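D-psicose 3-epimerase (Agrobacterium tumefaciens, PDB 2HK0) catalyses the metal-dependent epimerisation of ketohexoses at C3, interconverting non-phosphorylated sugars such as D-fructose and D-psicose. Local coordinates at residues A[84-89]-A[106-111]; A[91-96]-A[129-134]; A[143-148]-A[176-181]. All coordinates share one frame; numbering follows the deposited sequence.

Contact 1 (A[84-89]-A[106-111]); sequences AGIGPS and KAFFER
Ile86 meets two consecutive phenylalanines of the helix, Phe108 and Phe109, chiefly through its CG2 methyl. Ile86 CG2 lies 3.9 Å from Phe108 CE2, at the edge of that ring and close to its plane, and 4.0 Å from Phe109 CE2, approaching the second ring obliquely. The methyl gets there because it stands anti to the backbone N of Ile86, while the other branch, extended through CG1, brings CD1 to 4.1 Å from Phe109 CE2. Pro88 works further along the same ring: its CG sits 3.9 Å from Phe109 CZ, also at an oblique approach. A longer touch of 4.4 Å joins Pro88 CA to Phe108 CE2. No hydrogen bond crosses between the segments, and the contact is entirely apolar.

These residues belong to a beta-alpha-beta unit of the TIM barrel, in which strand 81-85 leads through a loop into helix 99-118 and then into strand 123-126. Ile86 and Pro88 lie just past the end of the first strand, and the helix covers them. Phe109 holds a chi1 of -91°, some 30° from the staggered value, and also touches Leu94 and Ile156 of helix 142-162. Ile86 is backed by Ile124 on the neighbouring strand and by Leu128, and a backbone hydrogen bond ties it to Gly125. Phe108, only partly buried, also touches Asn61.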
# COMPACT_ATOMS: atom_id res chain seq x y z
N ALA A 84 25.05 -15.61 -12.91
CA ALA A 84 26.08 -14.57 -12.91
C ALA A 84 25.69 -13.22 -13.45
O ALA A 84 24.83 -13.10 -14.34
CB ALA A 84 27.30 -15.06 -13.65
N GLY A 85 26.35 -12.20 -12.90
CA GLY A 85 26.15 -10.83 -13.32
C GLY A 85 27.37 -10.41 -14.12
O GLY A 85 28.48 -10.93 -13.92
N ILE A 86 27.18 -9.48 -15.05
CA ILE A 86 28.27 -8.97 -15.88
C ILE A 86 28.17 -7.45 -15.93
O ILE A 86 27.11 -6.90 -16.25
CB ILE A 86 28.20 -9.50 -17.33
CG1 ILE A 86 28.59 -10.98 -17.36
CG2 ILE A 86 29.15 -8.69 -18.24
CD1 ILE A 86 28.68 -11.56 -18.77
N GLY A 87 29.27 -6.78 -15.62
CA GLY A 87 29.29 -5.33 -15.64
C GLY A 87 30.34 -4.83 -16.61
O GLY A 87 31.52 -4.77 -16.26
N PRO A 88 29.96 -4.47 -17.84
CA PRO A 88 30.91 -3.98 -18.84
C PRO A 88 31.56 -2.69 -18.33
O PRO A 88 30.99 -2.00 -17.50
CB PRO A 88 30.03 -3.74 -20.06
CG PRO A 88 28.86 -4.66 -19.85
CD PRO A 88 28.59 -4.49 -18.38
N SER A 89 32.75 -2.38 -18.86
CA SER A 89 33.47 -1.17 -18.45
C SER A 89 33.47 -0.13 -19.55
O SER A 89 33.02 -0.39 -20.66
CB SER A 89 34.92 -1.53 -18.09
OG SER A 89 35.69 -1.77 -19.25
N LYS A 106 32.90 -6.88 -27.41
CA LYS A 106 32.45 -8.14 -27.99
C LYS A 106 33.43 -9.25 -27.64
O LYS A 106 33.01 -10.38 -27.31
CB LYS A 106 32.32 -8.01 -29.51
CG LYS A 106 31.89 -9.30 -30.18
CD LYS A 106 31.70 -9.11 -31.67
CE LYS A 106 31.12 -10.37 -32.29
NZ LYS A 106 30.98 -10.20 -33.76
N ALA A 107 34.73 -8.95 -27.71
CA ALA A 107 35.76 -9.93 -27.37
C ALA A 107 35.65 -10.28 -25.89
O ALA A 107 35.79 -11.44 -25.51
CB ALA A 107 37.14 -9.38 -27.67
N PHE A 108 35.41 -9.28 -25.05
CA PHE A 108 35.25 -9.49 -23.61
C PHE A 108 34.05 -10.40 -23.31
O PHE A 108 34.12 -11.29 -22.46
CB PHE A 108 35.07 -8.14 -22.89
CG PHE A 108 34.43 -8.26 -21.53
CD1 PHE A 108 35.14 -8.77 -20.44
CD2 PHE A 108 33.11 -7.84 -21.33
CE1 PHE A 108 34.54 -8.86 -19.18
CE2 PHE A 108 32.51 -7.93 -20.07
CZ PHE A 108 33.23 -8.44 -18.99
N PHE A 109 32.93 -10.18 -23.99
CA PHE A 109 31.76 -11.01 -23.75
C PHE A 109 31.99 -12.46 -24.17
O PHE A 109 31.63 -13.38 -23.43
CB PHE A 109 30.54 -10.45 -24.49
CG PHE A 109 29.73 -9.50 -23.66
CD1 PHE A 109 29.96 -8.12 -23.72
CD2 PHE A 109 28.74 -9.97 -22.81
CE1 PHE A 109 29.22 -7.24 -22.94
CE2 PHE A 109 27.98 -9.09 -22.02
CZ PHE A 109 28.22 -7.73 -22.09
N GLU A 110 32.57 -12.67 -25.34
CA GLU A 110 32.81 -14.03 -25.81
C GLU A 110 33.68 -14.81 -24.84
O GLU A 110 33.38 -15.96 -24.51
CB GLU A 110 33.43 -13.99 -27.21
CG GLU A 110 32.41 -13.52 -28.24
CD GLU A 110 32.96 -13.48 -29.64
OE1 GLU A 110 33.89 -14.26 -29.93
OE2 GLU A 110 32.46 -12.66 -30.45
N ARG A 111 34.73 -14.18 -24.35
CA ARG A 111 35.62 -14.82 -23.39
C ARG A 111 34.89 -15.16 -22.08
O ARG A 111 34.97 -16.28 -21.55
CB ARG A 111 36.81 -13.90 -23.09
CG ARG A 111 37.76 -14.43 -22.03
CD ARG A 111 38.72 -13.34 -21.61
NE ARG A 111 39.79 -13.84 -20.76
CZ ARG A 111 40.57 -13.05 -20.02
NH1 ARG A 111 40.37 -11.74 -20.03
NH2 ARG A 111 41.55 -13.58 -19.28

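Contact 2 (A[91-96]-A[129-134]); sequences TKNLSS and HSYWPI
Ser95 and Asn93 press against the backbone carbonyls of His129 and Ser130 and the side chain of Tyr131 where two loops of the TIM barrel, those following strands 81-85 and 123-126, run side by side. The tightest point is Ser95 CB, 3.2 Å from His129 O. Next to it Asn93 CB rests 3.6 Å from Ser130 O, and Asn93 ND2 comes within 3.7 Å of Tyr131 CD1, with amide and ring planes only 14° apart. Asn93 CG stands between its backbone N and carbonyl carbon (chi1 69°), which turns OD1 toward the N-H groups that follow. OD1 accepts from Ser95 N at 2.9 Å, in the carbonyl plane and on a lone pair, an Asx turn that Ser96 N, at 2.7 Å from OD1, extends to an Asx motif. Asn93 ND2 donates to Ser89 O, so both ends of the amide are held and it cannot easily rotate.

Elsewhere the joining is less direct. No hydrogen bond links 91-96 straight to 129-134; water takes that role, and Tyr131 stays partly exposed, with Ile134 CG1 over one face of its ring. One water accepts from Leu94 N and donates to Ser130 O. A second bridges two buried serines, lying 2.7 Å from Ser95 OG and 2.8 Å from Ser130 OG.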
# COMPACT_ATOMS: atom_id res chain seq x y z
N THR A 91 35.90 0.97 -21.21
CA THR A 91 36.78 0.57 -22.31
C THR A 91 36.35 -0.70 -23.04
O THR A 91 36.82 -0.99 -24.13
CB THR A 91 38.22 0.39 -21.79
OG1 THR A 91 38.20 -0.49 -20.66
CG2 THR A 91 38.81 1.73 -21.37
N LYS A 92 35.45 -1.47 -22.43
CA LYS A 92 34.96 -2.71 -23.04
C LYS A 92 33.45 -2.80 -22.88
O LYS A 92 32.97 -3.28 -21.86
CB LYS A 92 35.62 -3.93 -22.40
CG LYS A 92 37.13 -3.92 -22.46
CD LYS A 92 37.73 -5.18 -21.86
CE LYS A 92 39.25 -5.14 -21.88
NZ LYS A 92 39.82 -6.36 -21.25
N ASN A 93 32.71 -2.33 -23.87
CA ASN A 93 31.25 -2.37 -23.81
C ASN A 93 30.69 -2.31 -25.21
O ASN A 93 31.38 -1.89 -26.14
CB ASN A 93 30.71 -1.21 -22.98
CG ASN A 93 30.90 0.13 -23.66
OD1 ASN A 93 30.28 0.41 -24.68
ND2 ASN A 93 31.77 0.96 -23.09
N LEU A 94 29.42 -2.69 -25.34
CA LEU A 94 28.76 -2.74 -26.65
C LEU A 94 28.04 -1.48 -27.11
O LEU A 94 27.53 -1.43 -28.23
CB LEU A 94 27.77 -3.91 -26.65
CG LEU A 94 28.29 -5.24 -26.10
CD1 LEU A 94 27.16 -6.23 -25.94
CD2 LEU A 94 29.37 -5.77 -27.03
N SER A 95 27.97 -0.46 -26.28
CA SER A 95 27.23 0.71 -26.72
C SER A 95 28.11 1.89 -27.12
O SER A 95 27.61 2.85 -27.68
CB SER A 95 26.26 1.17 -25.63
OG SER A 95 26.97 1.72 -24.54
N SER A 96 29.41 1.83 -26.83
CA SER A 96 30.29 2.95 -27.15
C SER A 96 30.33 3.38 -28.62
O SER A 96 30.21 2.57 -29.53
CB SER A 96 31.72 2.66 -26.70
OG SER A 96 32.58 3.72 -27.11
N HIS A 129 23.83 -4.05 -22.20
CA HIS A 129 23.71 -3.10 -23.30
C HIS A 129 24.49 -1.82 -23.06
O HIS A 129 24.52 -0.94 -23.92
CB HIS A 129 22.25 -2.70 -23.44
CG HIS A 129 21.72 -2.02 -22.22
ND1 HIS A 129 21.64 -2.64 -21.00
CD2 HIS A 129 21.28 -0.75 -22.03
CE1 HIS A 129 21.17 -1.79 -20.10
NE2 HIS A 129 20.94 -0.64 -20.70
N SER A 130 25.11 -1.71 -21.90
CA SER A 130 25.78 -0.47 -21.55
C SER A 130 27.03 -0.76 -20.74
O SER A 130 27.75 -1.72 -21.00
CB SER A 130 24.78 0.36 -20.74
OG SER A 130 25.28 1.62 -20.33
N TYR A 131 27.30 0.09 -19.76
CA TYR A 131 28.44 -0.09 -18.88
C TYR A 131 28.23 0.75 -17.64
O TYR A 131 27.24 1.48 -17.51
CB TYR A 131 29.73 0.34 -19.57
CG TYR A 131 29.83 1.83 -19.81
CD1 TYR A 131 29.20 2.42 -20.90
CD2 TYR A 131 30.57 2.65 -18.95
CE1 TYR A 131 29.30 3.80 -21.13
CE2 TYR A 131 30.67 4.02 -19.17
CZ TYR A 131 30.04 4.59 -20.26
OH TYR A 131 30.17 5.94 -20.49
N TRP A 132 29.18 0.63 -16.72
CA TRP A 132 29.19 1.38 -15.47
C TRP A 132 30.63 1.85 -15.27
O TRP A 132 31.57 1.13 -15.61
CB TRP A 132 28.79 0.48 -14.31
CG TRP A 132 29.01 1.15 -13.03
CD1 TRP A 132 28.14 1.99 -12.38
CD2 TRP A 132 30.20 1.11 -12.24
NE1 TRP A 132 28.72 2.47 -11.24
CE2 TRP A 132 29.99 1.95 -11.12
CE3 TRP A 132 31.42 0.44 -12.36
CZ2 TRP A 132 30.96 2.14 -10.13
CZ3 TRP A 132 32.39 0.63 -11.38
CH2 TRP A 132 32.15 1.48 -10.28
N PRO A 133 30.83 3.05 -14.69
CA PRO A 133 29.89 4.04 -14.17
C PRO A 133 28.97 4.74 -15.19
O PRO A 133 27.78 4.44 -15.28
CB PRO A 133 30.81 5.05 -13.47
CG PRO A 133 32.03 4.24 -13.12
CD PRO A 133 32.22 3.44 -14.38
N ILE A 134 29.57 5.67 -15.92
CA ILE A 134 28.94 6.51 -16.95
C ILE A 134 29.07 7.96 -16.46
O ILE A 134 28.43 8.36 -15.49
CB ILE A 134 27.43 6.20 -17.20
CG1 ILE A 134 27.27 4.89 -17.98
CG2 ILE A 134 26.81 7.32 -18.03
CD1 ILE A 134 25.83 4.54 -18.32
O HOH W 1 28.19 -3.55 -22.96
O HOH W 2 25.61 3.10 -22.65

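Contact 3 (A[143-148]-A[176-181]); sequences AGDYAR and ENHVLN
A histidine-carboxylate hydrogen bond, His178 to Asp145, fastens the loop after strand 166-170 to the start of helix 142-162. His178 NE2 donates to Asp145 OD2 over 2.7 Å with an N-H...O angle of 159°. The oxygen receives it on its anti lone pair and lies in the imidazole plane, whereas the carboxylate is turned 73° from the ring. Tyr136 OH is hydrogen-bonded to ND1, so the imidazole is held at both nitrogens.

Val179 packs beside this bond, with CG1 anti to the backbone N (chi1 179°): CG2 lies over the rim of one His178 ring face and 3.9 Å from Asp145 CB, while CG1 meets the edge of the Tyr146 ring, 3.9 Å from CD1. Leu180 CD2 approaches the same edge more distantly, 4.4 Å from Tyr146 CE1. Asn177 OD1 accepts from Val179 N at 2.8 Å, an Asx turn, and from Leu180 N at 3.0 Å, an Asx motif.

Trp280 of the second subunit packs on His178 and Asn181, placing the loop near a subunit interface. Within the chain, Tyr146 OH is hydrogen-bonded to Asp192 of helix 183-193, so the tyrosine spans from helix 142-162 to the next helix round the barrel.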
# COMPACT_ATOMS: atom_id res chain seq x y z
N ALA A 143 19.70 8.00 -28.14
CA ALA A 143 19.35 7.31 -29.38
C ALA A 143 20.52 6.49 -29.89
O ALA A 143 20.36 5.33 -30.29
CB ALA A 143 18.91 8.32 -30.45
N GLY A 144 21.71 7.09 -29.88
CA GLY A 144 22.90 6.40 -30.35
C GLY A 144 23.26 5.20 -29.50
O GLY A 144 23.52 4.11 -30.02
N ASP A 145 23.29 5.37 -28.18
CA ASP A 145 23.63 4.25 -27.30
C ASP A 145 22.60 3.13 -27.42
O ASP A 145 22.94 1.94 -27.31
CB ASP A 145 23.73 4.72 -25.85
CG ASP A 145 24.88 5.68 -25.63
OD1 ASP A 145 25.84 5.65 -26.44
OD2 ASP A 145 24.85 6.45 -24.64
N TYR A 146 21.35 3.49 -27.64
CA TYR A 146 20.29 2.49 -27.79
C TYR A 146 20.56 1.65 -29.05
O TYR A 146 20.64 0.41 -29.00
CB TYR A 146 18.94 3.17 -27.94
CG TYR A 146 17.81 2.21 -28.24
CD1 TYR A 146 17.12 1.59 -27.20
CD2 TYR A 146 17.47 1.90 -29.55
CE1 TYR A 146 16.11 0.67 -27.46
CE2 TYR A 146 16.46 0.98 -29.82
CZ TYR A 146 15.79 0.37 -28.77
OH TYR A 146 14.80 -0.56 -29.01
N ALA A 147 20.70 2.35 -30.18
CA ALA A 147 20.95 1.69 -31.46
C ALA A 147 22.20 0.81 -31.44
O ALA A 147 22.18 -0.32 -31.92
CB ALA A 147 21.04 2.75 -32.58
N ARG A 148 23.30 1.32 -30.88
CA ARG A 148 24.52 0.53 -30.83
C ARG A 148 24.37 -0.63 -29.84
O ARG A 148 24.93 -1.71 -30.06
CB ARG A 148 25.72 1.41 -30.45
CG ARG A 148 26.12 2.41 -31.54
CD ARG A 148 27.38 3.21 -31.17
NE ARG A 148 27.09 4.63 -31.03
CZ ARG A 148 26.67 5.19 -29.90
NH1 ARG A 148 26.49 4.46 -28.83
NH2 ARG A 148 26.39 6.48 -29.86
N GLU A 176 21.66 5.45 -12.89
CA GLU A 176 22.63 4.45 -13.32
C GLU A 176 22.61 4.12 -14.81
O GLU A 176 23.55 3.53 -15.34
CB GLU A 176 22.44 3.17 -12.47
CG GLU A 176 22.60 3.45 -10.97
CD GLU A 176 22.40 2.23 -10.07
OE1 GLU A 176 23.05 1.20 -10.30
OE2 GLU A 176 21.58 2.32 -9.13
N ASN A 177 21.53 4.48 -15.51
CA ASN A 177 21.48 4.24 -16.95
C ASN A 177 20.52 5.24 -17.54
O ASN A 177 19.57 5.69 -16.88
CB ASN A 177 21.06 2.80 -17.29
CG ASN A 177 21.27 2.47 -18.77
OD1 ASN A 177 20.35 2.53 -19.57
ND2 ASN A 177 22.51 2.12 -19.13
N HIS A 178 20.76 5.60 -18.80
CA HIS A 178 19.93 6.59 -19.46
C HIS A 178 19.20 6.04 -20.66
O HIS A 178 18.52 6.79 -21.35
CB HIS A 178 20.80 7.74 -19.94
CG HIS A 178 21.91 7.28 -20.84
ND1 HIS A 178 23.00 6.59 -20.36
CD2 HIS A 178 22.08 7.39 -22.17
CE1 HIS A 178 23.80 6.28 -21.37
NE2 HIS A 178 23.26 6.76 -22.48
N VAL A 179 19.35 4.74 -20.91
CA VAL A 179 18.71 4.12 -22.07
C VAL A 179 17.46 3.28 -21.76
O VAL A 179 16.42 3.47 -22.37
CB VAL A 179 19.75 3.26 -22.83
CG1 VAL A 179 19.10 2.58 -24.04
CG2 VAL A 179 20.91 4.15 -23.26
N LEU A 180 17.58 2.35 -20.81
CA LEU A 180 16.44 1.50 -20.42
C LEU A 180 16.16 1.74 -18.92
O LEU A 180 16.92 1.30 -18.05
CB LEU A 180 16.79 0.02 -20.67
CG LEU A 180 17.34 -0.33 -22.07
CD1 LEU A 180 17.73 -1.81 -22.14
CD2 LEU A 180 16.29 -0.04 -23.14
N ASN A 181 15.08 2.48 -18.64
CA ASN A 181 14.68 2.82 -17.27
C ASN A 181 13.35 2.21 -16.89
O ASN A 181 12.95 2.20 -15.72
CB ASN A 181 14.54 4.33 -17.13
CG ASN A 181 15.83 5.06 -17.36
OD1 ASN A 181 15.88 6.04 -18.09
ND2 ASN A 181 16.90 4.57 -16.75

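Overall arrangement
The three contacts lie in succession at the exits of strands 81-85, 123-126 and 166-170 of the eight-stranded barrel. Contacts 1 and 2 have centres about 10 Å apart, as do contacts 2 and 3; the centres of contacts 1 and 3 are about 18 Å apart and the two do not touch. Contacts 1 and 2 interleave along the chain and meet where Pro88 packs on Ser130 and Pro88 O probably accepts a hydrogen bond from Trp132 N. Contact 3 comes later; its Asn177 packs on Ser130 and is weakly hydrogen-bonded through OD1 to His129 NE2. Contact 1 rests on helix 99-118, contact 3 on helix 142-162. These loops follow the C-terminal strand ends, where TIM-barrel enzymes carry their active site.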